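Local coordinates for enoyl-CoA hydratase (Mycobacterium smegmatis, PDB 3PE8), which probably catalyses the reversible hydration of the double bond of enoyl-CoA thioesters and binds a zinc ion, at residues A[30-34]-A[65-71]; A[108-113]-A[138-144]; A[119-125]-A[162-168]. All coordinates share one frame; numbering follows the deposited sequence. Where two conformers were deposited one is given.

Contact 1 of 3, residues A[30-34]-A[65-71]; sequences RNALS and VFCAGLD
Asn-31 reaches across to the 65-71 loop with its amide nitrogen, which meets two successive carbonyls. With CG anti to its own carbonyl carbon (chi1 -66°), ND2 donates to Phe-66 O at 3.1 Å, approaching from above that carbonyl's plane, while the bond to Val-65 O is weak, with an N-H...O angle of only 116°. The other end of the amide, OD1, takes the backbone N of Arg-26, and ND2 also meets Ala-62 O, so both ends of this buried group are engaged.

Leu-33 lays its branch point against a thiol: CG lies 3.6 Å from Cys-67 SG, and both methyls stay within van der Waals range of the sulfur. Its CD1 also meets CD1 of Leu-70 at 4.1 Å, the two leucines slanting across each other. Of the Arg-30 side chain it is CB that touches, 3.6 Å from Ala-68 CB, while the guanidinium leads away. Asp-71 sets CB against Ser-34 CA and sends OD2 to a salt bridge with Arg-26.

Between these side chains the backbones are pinned by Ala-68 N to Arg-30 O and by Leu-33 N to Gly-69 O, the latter 2.8 Å and nearly straight at 169°. Ser-34 caps helix 35-50. The paired loops belong to the crotonase fold: in relatives both border the acyl-CoA pocket, and the one matching 65-71 supplies one of the two oxyanion-hole amides, as is probable here.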
loop_
_atom_site.group_PDB
_atom_site.type_symbol
_atom_site.label_atom_id
_atom_site.label_comp_id
_atom_site.label_asym_id
_atom_site.label_seq_id
_atom_site.Cartn_x
_atom_site.Cartn_y
_atom_site.Cartn_z
ATOM N N ARG A 30 -7.640 -32.989 -22.096
ATOM C CA ARG A 30 -8.383 -31.768 -21.705
ATOM C C ARG A 30 -7.487 -30.526 -21.658
ATOM O O ARG A 30 -7.726 -29.605 -20.862
ATOM C CB ARG A 30 -9.101 -31.976 -20.370
ATOM C CG ARG A 30 -10.114 -33.052 -20.418
ATOM C CD ARG A 30 -10.733 -33.258 -19.036
ATOM N NE ARG A 30 -11.866 -34.150 -19.124
ATOM C CZ ARG A 30 -11.831 -35.459 -18.913
ATOM N NH1 ARG A 30 -10.700 -36.072 -18.556
ATOM N NH2 ARG A 30 -12.958 -36.161 -19.054
ATOM N N ASN A 31 -6.508 -30.489 -22.551
ATOM C CA ASN A 31 -5.540 -29.420 -22.646
ATOM C C ASN A 31 -4.823 -29.173 -21.331
ATOM O O ASN A 31 -4.418 -28.047 -21.044
ATOM C CB ASN A 31 -6.221 -28.139 -23.170
ATOM C CG ASN A 31 -6.709 -28.293 -24.595
ATOM O OD1 ASN A 31 -6.137 -29.084 -25.369
ATOM N ND2 ASN A 31 -7.788 -27.583 -24.937
ATOM N N ALA A 32 -4.643 -30.228 -20.549
ATOM C CA ALA A 32 -3.923 -30.131 -19.279
ATOM C C ALA A 32 -2.499 -29.623 -19.534
ATOM O O ALA A 32 -1.851 -29.956 -20.555
ATOM C CB ALA A 32 -3.927 -31.485 -18.546
ATOM N N LEU A 33 -2.020 -28.804 -18.602
ATOM C CA LEU A 33 -0.722 -28.149 -18.727
ATOM C C LEU A 33 0.387 -29.059 -18.197
ATOM O O LEU A 33 0.786 -29.008 -17.014
ATOM C CB LEU A 33 -0.735 -26.824 -17.981
ATOM C CG LEU A 33 -1.811 -25.863 -18.461
ATOM C CD1 LEU A 33 -1.840 -24.648 -17.566
ATOM C CD2 LEU A 33 -1.688 -25.461 -19.937
ATOM N N SER A 34 0.832 -29.937 -19.080
ATOM C CA SER A 34 2.010 -30.751 -18.855
ATOM C C SER A 34 3.209 -29.832 -18.807
ATOM O O SER A 34 3.149 -28.673 -19.221
ATOM C CB SER A 34 2.182 -31.765 -19.986
ATOM O OG SER A 34 2.328 -31.124 -21.248
ATOM N N VAL A 65 -12.676 -28.437 -24.407
ATOM C CA VAL A 65 -12.282 -27.886 -23.110
ATOM C C VAL A 65 -11.279 -26.764 -23.381
ATOM O O VAL A 65 -10.481 -26.872 -24.298
ATOM C CB VAL A 65 -11.700 -28.990 -22.219
ATOM C CG1 VAL A 65 -11.067 -28.399 -20.947
ATOM C CG2 VAL A 65 -12.780 -30.037 -21.865
ATOM N N PHE A 66 -11.323 -25.656 -22.640
ATOM C CA PHE A 66 -10.276 -24.629 -22.755
ATOM C C PHE A 66 -8.988 -25.156 -22.113
ATOM O O PHE A 66 -7.984 -25.368 -22.814
ATOM C CB PHE A 66 -10.700 -23.279 -22.150
ATOM C CG PHE A 66 -9.568 -22.301 -22.048
ATOM C CD1 PHE A 66 -9.114 -21.631 -23.178
ATOM C CD2 PHE A 66 -8.984 -22.017 -20.836
ATOM C CE1 PHE A 66 -8.076 -20.734 -23.100
ATOM C CE2 PHE A 66 -7.961 -21.068 -20.741
ATOM C CZ PHE A 66 -7.493 -20.449 -21.874
ATOM N N CYS A 67 -9.035 -25.447 -20.815
ATOM C CA CYS A 67 -7.874 -25.968 -20.072
ATOM C C CYS A 67 -8.342 -26.489 -18.719
ATOM O O CYS A 67 -8.916 -25.715 -17.943
ATOM C CB CYS A 67 -6.818 -24.871 -19.875
ATOM S SG CYS A 67 -5.371 -25.450 -18.984
ATOM N N ALA A 68 -8.104 -27.785 -18.464
ATOM C CA ALA A 68 -8.518 -28.443 -17.212
ATOM C C ALA A 68 -7.569 -28.204 -16.056
ATOM O O ALA A 68 -7.862 -28.692 -14.970
ATOM C CB ALA A 68 -8.672 -29.962 -17.442
ATOM N N GLY A 69 -6.447 -27.508 -16.286
ATOM C CA GLY A 69 -5.472 -27.195 -15.222
ATOM C C GLY A 69 -4.149 -27.918 -15.415
ATOM O O GLY A 69 -3.868 -28.457 -16.464
ATOM N N LEU A 70 -3.351 -27.946 -14.356
ATOM C CA LEU A 70 -2.052 -28.613 -14.398
ATOM C C LEU A 70 -2.271 -30.097 -14.617
ATOM O O LEU A 70 -3.285 -30.663 -14.162
ATOM C CB LEU A 70 -1.298 -28.341 -13.092
ATOM C CG LEU A 70 -0.313 -27.172 -13.113
ATOM C CD1 LEU A 70 -0.826 -25.878 -13.745
ATOM C CD2 LEU A 70 0.170 -26.936 -11.638
ATOM N N ASP A 71 -1.353 -30.739 -15.351
ATOM C CA ASP A 71 -1.426 -32.188 -15.566
ATOM C C ASP A 71 -1.026 -32.861 -14.241
ATOM O O ASP A 71 0.152 -32.907 -13.885
ATOM C CB ASP A 71 -0.534 -32.620 -16.754
ATOM C CG ASP A 71 -0.878 -34.021 -17.284
ATOM O OD1 ASP A 71 -0.880 -34.966 -16.453
ATOM O OD2 ASP A 71 -1.144 -34.186 -18.515
#

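Contact 2 of 3, residues A[108-113]-A[138-144]; sequences LELALY and WGLSVRL. With ZN (zinc ion), chain C.
The Tyr-113 ring and the Arg-143 guanidinium meet with their planes 36° apart: CD1 of the tyrosine lies over one guanidinium face, displaced toward its rim, while Trp-138 O and water 2 sit in plane at the guanidinium edge. One face of the tyrosine ring carries water 1 over its centre. Trp-138 has the CB of Glu-109 at its ring edge, and CZ3 touches Leu-110 CD2 at 4.0 Å; Phe-42 adds an edge-to-face contact. This is a helix-helix packing in the crotonase fold, in which the axes of the short helical segments 108-113 and 140-144 come within 9.8 Å, with their N-to-C directions 49° apart.

Glu-109 occupies the junction. With CG anti to the carbonyl carbon (chi1 -74°) and the chain extended beyond it, the carboxylate reaches the start of the second helix. OE1 accepts from Leu-140 N at 3.1 Å through its anti lone pair and from Trp-138 N at 3.0 Å from above the carboxylate plane. Two N-H groups therefore grip one oxygen beside a helix N terminus, which helps to fix the rotation of the carboxylate. In relatives a catalytic glutamate probably holds this place. The other oxygen, OE2, is left to the zinc ion, whose remaining protein ligand is His-129.

Elsewhere along the two helices the packing is aliphatic: Leu-112 CD1 lies 4.1 Å from Leu-144 CB, and Leu-108 CD2 meets Leu-140 CD1 with the side chains nearly perpendicular. Tyr-209 of a second subunit packs on Leu-140 and Leu-144. Water 1 joins the segments, donating to Glu-109 O and Trp-138 O and accepting from Arg-143 NH1. The zinc shell is completed by waters 3 and 4, with Glu-109 OE2 2.0 Å from the metal.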
loop_
_atom_site.group_PDB
_atom_site.type_symbol
_atom_site.label_atom_id
_atom_site.label_comp_id
_atom_site.label_asym_id
_atom_site.label_seq_id
_atom_site.Cartn_x
_atom_site.Cartn_y
_atom_site.Cartn_z
ATOM N N LEU A 108 -8.191 -21.829 -15.172
ATOM C CA LEU A 108 -8.847 -20.581 -14.772
ATOM C C LEU A 108 -7.776 -19.518 -14.488
ATOM O O LEU A 108 -7.934 -18.366 -14.888
ATOM C CB LEU A 108 -9.763 -20.799 -13.555
ATOM C CG LEU A 108 -10.408 -19.589 -12.895
ATOM C CD1 LEU A 108 -11.181 -18.740 -13.917
ATOM C CD2 LEU A 108 -11.338 -20.080 -11.727
ATOM N N GLU A 109 -6.659 -19.923 -13.867
ATOM C CA GLU A 109 -5.541 -18.986 -13.668
ATOM C C GLU A 109 -4.981 -18.502 -15.019
ATOM O O GLU A 109 -4.720 -17.310 -15.172
ATOM C CB GLU A 109 -4.447 -19.615 -12.813
ATOM C CG GLU A 109 -4.890 -19.693 -11.330
ATOM C CD GLU A 109 -3.988 -20.490 -10.416
ATOM O OE1 GLU A 109 -3.495 -19.911 -9.425
ATOM O OE2 GLU A 109 -3.821 -21.692 -10.696
ATOM N N LEU A 110 -4.876 -19.390 -16.006
ATOM C CA LEU A 110 -4.474 -18.929 -17.358
ATOM C C LEU A 110 -5.445 -17.893 -17.909
ATOM O O LEU A 110 -5.042 -16.842 -18.423
ATOM C CB LEU A 110 -4.326 -20.083 -18.350
ATOM C CG LEU A 110 -3.094 -20.936 -18.413
ATOM C CD1 LEU A 110 -3.170 -21.727 -19.744
ATOM C CD2 LEU A 110 -1.767 -20.164 -18.335
ATOM N N ALA A 111 -6.747 -18.143 -17.762
ATOM C CA ALA A 111 -7.742 -17.193 -18.230
ATOM C C ALA A 111 -7.608 -15.856 -17.525
ATOM O O ALA A 111 -7.738 -14.813 -18.143
ATOM C CB ALA A 111 -9.179 -17.776 -18.071
ATOM N N LEU A 112 -7.378 -15.896 -16.207
ATOM C CA LEU A 112 -7.236 -14.708 -15.367
ATOM C C LEU A 112 -6.008 -13.848 -15.732
ATOM O O LEU A 112 -5.993 -12.669 -15.408
ATOM C CB LEU A 112 -7.215 -15.103 -13.881
ATOM C CG LEU A 112 -8.554 -15.590 -13.336
ATOM C CD1 LEU A 112 -8.351 -16.283 -11.946
ATOM C CD2 LEU A 112 -9.590 -14.481 -13.207
ATOM N N TYR A 113 -4.983 -14.438 -16.333
ATOM C CA TYR A 113 -3.833 -13.680 -16.811
ATOM C C TYR A 113 -4.133 -12.852 -18.062
ATOM O O TYR A 113 -3.429 -11.888 -18.346
ATOM C CB TYR A 113 -2.667 -14.602 -17.187
ATOM C CG TYR A 113 -1.793 -15.080 -16.067
ATOM C CD1 TYR A 113 -1.018 -14.220 -15.351
ATOM C CD2 TYR A 113 -1.735 -16.421 -15.762
ATOM C CE1 TYR A 113 -0.183 -14.658 -14.339
ATOM C CE2 TYR A 113 -0.903 -16.884 -14.749
ATOM C CZ TYR A 113 -0.145 -16.004 -14.034
ATOM O OH TYR A 113 0.679 -16.485 -13.027
ATOM N N TRP A 138 -0.603 -19.416 -8.998
ATOM C CA TRP A 138 -0.590 -18.625 -10.223
ATOM C C TRP A 138 -1.640 -17.527 -10.176
ATOM O O TRP A 138 -2.197 -17.116 -11.200
ATOM C CB TRP A 138 -0.848 -19.497 -11.450
ATOM C CG TRP A 138 0.313 -20.288 -11.965
ATOM C CD1 TRP A 138 1.552 -20.437 -11.404
ATOM C CD2 TRP A 138 0.324 -21.087 -13.166
ATOM N NE1 TRP A 138 2.341 -21.264 -12.188
ATOM C CE2 TRP A 138 1.599 -21.685 -13.263
ATOM C CE3 TRP A 138 -0.632 -21.357 -14.160
ATOM C CZ2 TRP A 138 1.953 -22.520 -14.321
ATOM C CZ3 TRP A 138 -0.285 -22.192 -15.196
ATOM C CH2 TRP A 138 0.993 -22.769 -15.270
ATOM N N GLY A 139 -1.876 -17.027 -8.983
ATOM C CA GLY A 139 -2.688 -15.840 -8.795
ATOM C C GLY A 139 -4.186 -15.988 -8.649
ATOM O O GLY A 139 -4.871 -14.957 -8.520
ATOM N N LEU A 140 -4.698 -17.209 -8.606
ATOM C CA LEU A 140 -6.150 -17.355 -8.500
ATOM C C LEU A 140 -6.718 -16.554 -7.328
ATOM O O LEU A 140 -7.762 -15.910 -7.442
ATOM C CB LEU A 140 -6.548 -18.810 -8.396
ATOM C CG LEU A 140 -8.037 -19.117 -8.599
ATOM C CD1 LEU A 140 -8.214 -20.438 -9.260
ATOM C CD2 LEU A 140 -8.687 -19.063 -7.188
ATOM N N SER A 141 -6.088 -16.620 -6.155
ATOM C CA SER A 141 -6.684 -16.030 -4.958
ATOM C C SER A 141 -6.625 -14.493 -4.942
ATOM O O SER A 141 -7.315 -13.841 -4.151
ATOM C CB SER A 141 -6.085 -16.639 -3.686
ATOM O OG SER A 141 -4.707 -16.394 -3.542
ATOM N N VAL A 142 -5.835 -13.937 -5.848
ATOM C CA VAL A 142 -5.752 -12.498 -6.044
ATOM C C VAL A 142 -6.657 -12.057 -7.200
ATOM O O VAL A 142 -7.473 -11.144 -7.054
ATOM C CB VAL A 142 -4.320 -12.059 -6.312
ATOM C CG1 VAL A 142 -4.237 -10.539 -6.519
ATOM C CG2 VAL A 142 -3.450 -12.536 -5.104
ATOM N N ARG A 143 -6.501 -12.722 -8.346
ATOM C CA ARG A 143 -7.195 -12.272 -9.544
ATOM C C ARG A 143 -8.659 -12.695 -9.633
ATOM O O ARG A 143 -9.435 -12.010 -10.306
ATOM C CB ARG A 143 -6.447 -12.688 -10.809
ATOM C CG ARG A 143 -5.037 -12.139 -10.897
ATOM C CD ARG A 143 -4.409 -12.261 -12.300
ATOM N NE ARG A 143 -3.077 -11.684 -12.228
ATOM C CZ ARG A 143 -1.963 -12.346 -11.916
ATOM N NH1 ARG A 143 -1.952 -13.671 -11.799
ATOM N NH2 ARG A 143 -0.828 -11.661 -11.739
ATOM N N LEU A 144 -9.044 -13.793 -9.014
ATOM C CA LEU A 144 -10.469 -14.204 -9.076
ATOM C C LEU A 144 -11.345 -13.193 -8.363
ATOM O O LEU A 144 -12.272 -12.656 -8.972
ATOM C CB LEU A 144 -10.679 -15.648 -8.663
ATOM C CG LEU A 144 -12.088 -16.171 -8.926
ATOM C CD1 LEU A 144 -12.489 -16.141 -10.417
ATOM C CD2 LEU A 144 -12.214 -17.558 -8.319
HETATM ZN ZN ZN C . -3.212 -23.291 -9.588
HETATM O O HOH W 1 -3.915 -15.672 -12.775
HETATM O O HOH W 2 0.756 -14.784 -11.035
HETATM O O HOH W 3 -3.413 -25.234 -10.699
HETATM O O HOH W 4 -1.482 -23.139 -8.853
#

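Contact 3 of 3, residues A[119-125]-A[162-168]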
loop_
_atom_site.group_PDB
_atom_site.type_symbol
_atom_site.label_atom_id
_atom_site.label_comp_id
_atom_site.label_asym_id
_atom_site.label_seq_id
_atom_site.Cartn_x
_atom_site.Cartn_y
_atom_site.Cartn_z
ATOM N N ALA A 119 -16.066 -15.297 -24.248
ATOM C CA ALA A 119 -16.466 -16.669 -23.966
ATOM C C ALA A 119 -17.453 -17.200 -24.969
ATOM O O ALA A 119 -18.345 -16.500 -25.380
ATOM C CB ALA A 119 -17.112 -16.779 -22.580
ATOM N N SER A 120 -17.288 -18.463 -25.323
ATOM C CA SER A 120 -18.360 -19.248 -25.911
ATOM C C SER A 120 -19.498 -19.434 -24.894
ATOM O O SER A 120 -19.272 -19.461 -23.662
ATOM C CB SER A 120 -17.780 -20.617 -26.306
ATOM O OG SER A 120 -18.788 -21.485 -26.715
ATOM N N GLU A 121 -20.711 -19.634 -25.426
ATOM C CA GLU A 121 -21.861 -20.021 -24.637
ATOM C C GLU A 121 -21.538 -21.304 -23.832
ATOM O O GLU A 121 -22.117 -21.533 -22.777
ATOM C CB GLU A 121 -23.070 -20.259 -25.563
ATOM C CG GLU A 121 -22.836 -21.420 -26.562
ATOM C CD GLU A 121 -23.762 -21.408 -27.781
ATOM O OE1 GLU A 121 -24.881 -20.826 -27.698
ATOM O OE2 GLU A 121 -23.372 -21.970 -28.839
ATOM N N ASN A 122 -20.608 -22.098 -24.357
ATOM C CA ASN A 122 -20.107 -23.341 -23.719
ATOM C C ASN A 122 -19.023 -23.180 -22.685
ATOM O O ASN A 122 -18.609 -24.154 -22.028
ATOM C CB ASN A 122 -19.595 -24.269 -24.827
ATOM C CG ASN A 122 -20.713 -24.723 -25.723
ATOM O OD1 ASN A 122 -21.890 -24.687 -25.324
ATOM N ND2 ASN A 122 -20.375 -25.153 -26.940
ATOM N N ALA A 123 -18.512 -21.972 -22.536
ATOM C CA ALA A 123 -17.459 -21.763 -21.537
ATOM C C ALA A 123 -18.031 -21.944 -20.153
ATOM O O ALA A 123 -19.195 -21.632 -19.883
ATOM C CB ALA A 123 -16.894 -20.399 -21.675
ATOM N N LYS A 124 -17.208 -22.449 -19.268
ATOM C CA LYS A 124 -17.550 -22.480 -17.829
ATOM C C LYS A 124 -16.271 -22.409 -17.055
ATOM O O LYS A 124 -15.206 -22.726 -17.583
ATOM C CB LYS A 124 -18.360 -23.705 -17.431
ATOM C CG LYS A 124 -17.855 -24.991 -17.910
ATOM C CD LYS A 124 -18.919 -26.090 -17.745
ATOM C CE LYS A 124 -18.343 -27.430 -18.141
ATOM N NZ LYS A 124 -19.376 -28.490 -18.108
ATOM N N PHE A 125 -16.355 -21.972 -15.804
ATOM C CA PHE A 125 -15.155 -21.631 -15.039
ATOM C C PHE A 125 -15.285 -22.265 -13.658
ATOM O O PHE A 125 -16.348 -22.224 -13.053
ATOM C CB PHE A 125 -15.059 -20.109 -14.884
ATOM C CG PHE A 125 -15.011 -19.369 -16.180
ATOM C CD1 PHE A 125 -16.177 -18.998 -16.858
ATOM C CD2 PHE A 125 -13.781 -19.069 -16.741
ATOM C CE1 PHE A 125 -16.071 -18.295 -18.065
ATOM C CE2 PHE A 125 -13.703 -18.398 -17.941
ATOM C CZ PHE A 125 -14.828 -18.045 -18.594
ATOM N N TYR A 162 -19.143 -25.035 -11.041
ATOM C CA TYR A 162 -18.955 -24.275 -12.249
ATOM C C TYR A 162 -19.731 -22.964 -12.243
ATOM O O TYR A 162 -20.904 -22.889 -11.773
ATOM C CB TYR A 162 -19.415 -25.058 -13.468
ATOM C CG TYR A 162 -18.499 -26.134 -13.954
ATOM C CD1 TYR A 162 -17.237 -25.825 -14.430
ATOM C CD2 TYR A 162 -18.937 -27.449 -14.017
ATOM C CE1 TYR A 162 -16.385 -26.804 -14.910
ATOM C CE2 TYR A 162 -18.072 -28.459 -14.522
ATOM C CZ TYR A 162 -16.811 -28.096 -14.966
ATOM O OH TYR A 162 -15.957 -29.068 -15.464
ATOM N N LEU A 163 -19.096 -21.948 -12.795
ATOM C CA LEU A 163 -19.698 -20.665 -13.147
ATOM C C LEU A 163 -19.967 -20.699 -14.652
ATOM O O LEU A 163 -19.043 -20.915 -15.444
ATOM C CB LEU A 163 -18.758 -19.522 -12.813
ATOM C CG LEU A 163 -19.293 -18.118 -13.026
ATOM C CD1 LEU A 163 -20.355 -17.747 -11.983
ATOM C CD2 LEU A 163 -18.139 -17.094 -13.097
ATOM N N SER A 164 -21.210 -20.464 -15.045
ATOM C CA SER A 164 -21.593 -20.435 -16.436
ATOM C C SER A 164 -21.063 -19.238 -17.168
ATOM O O SER A 164 -20.678 -18.226 -16.565
ATOM C CB SER A 164 -23.126 -20.444 -16.543
ATOM O OG SER A 164 -23.701 -19.185 -16.151
ATOM N N ALA A 165 -21.087 -19.320 -18.492
ATOM C CA ALA A 165 -20.660 -18.187 -19.319
ATOM C C ALA A 165 -21.524 -16.951 -19.071
ATOM O O ALA A 165 -20.973 -15.841 -18.989
ATOM C CB ALA A 165 -20.657 -18.557 -20.829
ATOM N N GLN A 166 -22.842 -17.130 -18.962
ATOM C CA GLN A 166 -23.722 -15.984 -18.744
ATOM C C GLN A 166 -23.471 -15.353 -17.392
ATOM O O GLN A 166 -23.492 -14.121 -17.265
ATOM C CB GLN A 166 -25.188 -16.360 -18.938
ATOM C CG GLN A 166 -25.502 -16.506 -20.426
ATOM C CD GLN A 166 -25.383 -15.167 -21.266
ATOM O OE1 GLN A 166 -25.658 -14.042 -20.780
ATOM N NE2 GLN A 166 -25.001 -15.305 -22.537
ATOM N N ASP A 167 -23.250 -16.182 -16.381
ATOM C CA ASP A 167 -22.952 -15.640 -15.050
ATOM C C ASP A 167 -21.588 -14.976 -15.027
ATOM O O ASP A 167 -21.419 -13.938 -14.337
ATOM C CB ASP A 167 -23.108 -16.711 -13.947
ATOM C CG ASP A 167 -24.600 -17.047 -13.632
ATOM O OD1 ASP A 167 -25.524 -16.354 -14.149
ATOM O OD2 ASP A 167 -24.844 -18.018 -12.868
ATOM N N ALA A 168 -20.627 -15.493 -15.801
ATOM C CA ALA A 168 -19.303 -14.876 -15.936
ATOM C C ALA A 168 -19.418 -13.484 -16.563
ATOM O O ALA A 168 -18.759 -12.534 -16.118
ATOM C CB ALA A 168 -18.334 -15.771 -16.783
HETATM O O HOH W 5 -21.874 -21.882 -19.911
#
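Lys-124 places CG between its backbone N and carbonyl carbon (chi1 48°) and then runs extended to NZ, which carries its outer part, CD to NZ, over one face of the Tyr-162 ring; the tyrosine turns that face to it with CG beside its own backbone N (chi1 -77°). The pair joins strand 124-126, central in the small three-stranded sheet of the crotonase fold, to the residue leading into the outermost, weakly bonded strand 163-164, which runs antiparallel to it.

CD stands 3.7 Å from the ring centroid, almost on its normal, in a CH-pi contact, and NZ at 4.2 Å from the same centroid completes a cation-pi interaction.

Phe-125 and Leu-163 form the antiparallel hydrogen-bonded pair next along the strands. Each backbone N donates to the other's O, Leu-163 N to Phe-125 O at 2.8 Å and nearly straight, with both donors in the plane of the carbonyl they meet. Their side chains leave on the sheet face away from Lys-124, where Phe-125 CE1 rests 3.6 Å from Ala-168 CB, and Met-156 of helix 150-159 touches both Phe-125 and Leu-163.

Helix 165-171 begins with Ser-164 OG accepting from Asp-167 N as its N-cap. Ala-165 presses CB toward the type I turn from Ser-120 to Ala-123, 3.3 Å from Ser-120 O. The turn's Ser-120 OG accepts from Asn-122 N in an ST turn and also bonds to His-180. Water 5 spans the turn and the helix start: it donates to Glu-121 O and Ala-123 O and accepts from Ala-165 N at 3.0 Å.

Overall arrangement
From the N terminus, contact 1 comes first: the loop after strand 19-24 meets the loop after strand 56-61, closing a loop that holds helix 35-50 and strand 56-61. It is complete before the other two open. Contact 2 then joins helix 106-113 to helix 140-148, and contact 3 ties the end of strand 116-120, the turn after it and strand 124-126 to strand 163-164 and helix 165-171, so these two cross along the chain. Contact 2 touches both of the others: contact 1 where Trp-138 packs on Leu-33 and Leu-70, contact 3 where Leu-108 meets Phe-125. Contacts 1 and 3, with centres about 17 Å apart, do not touch.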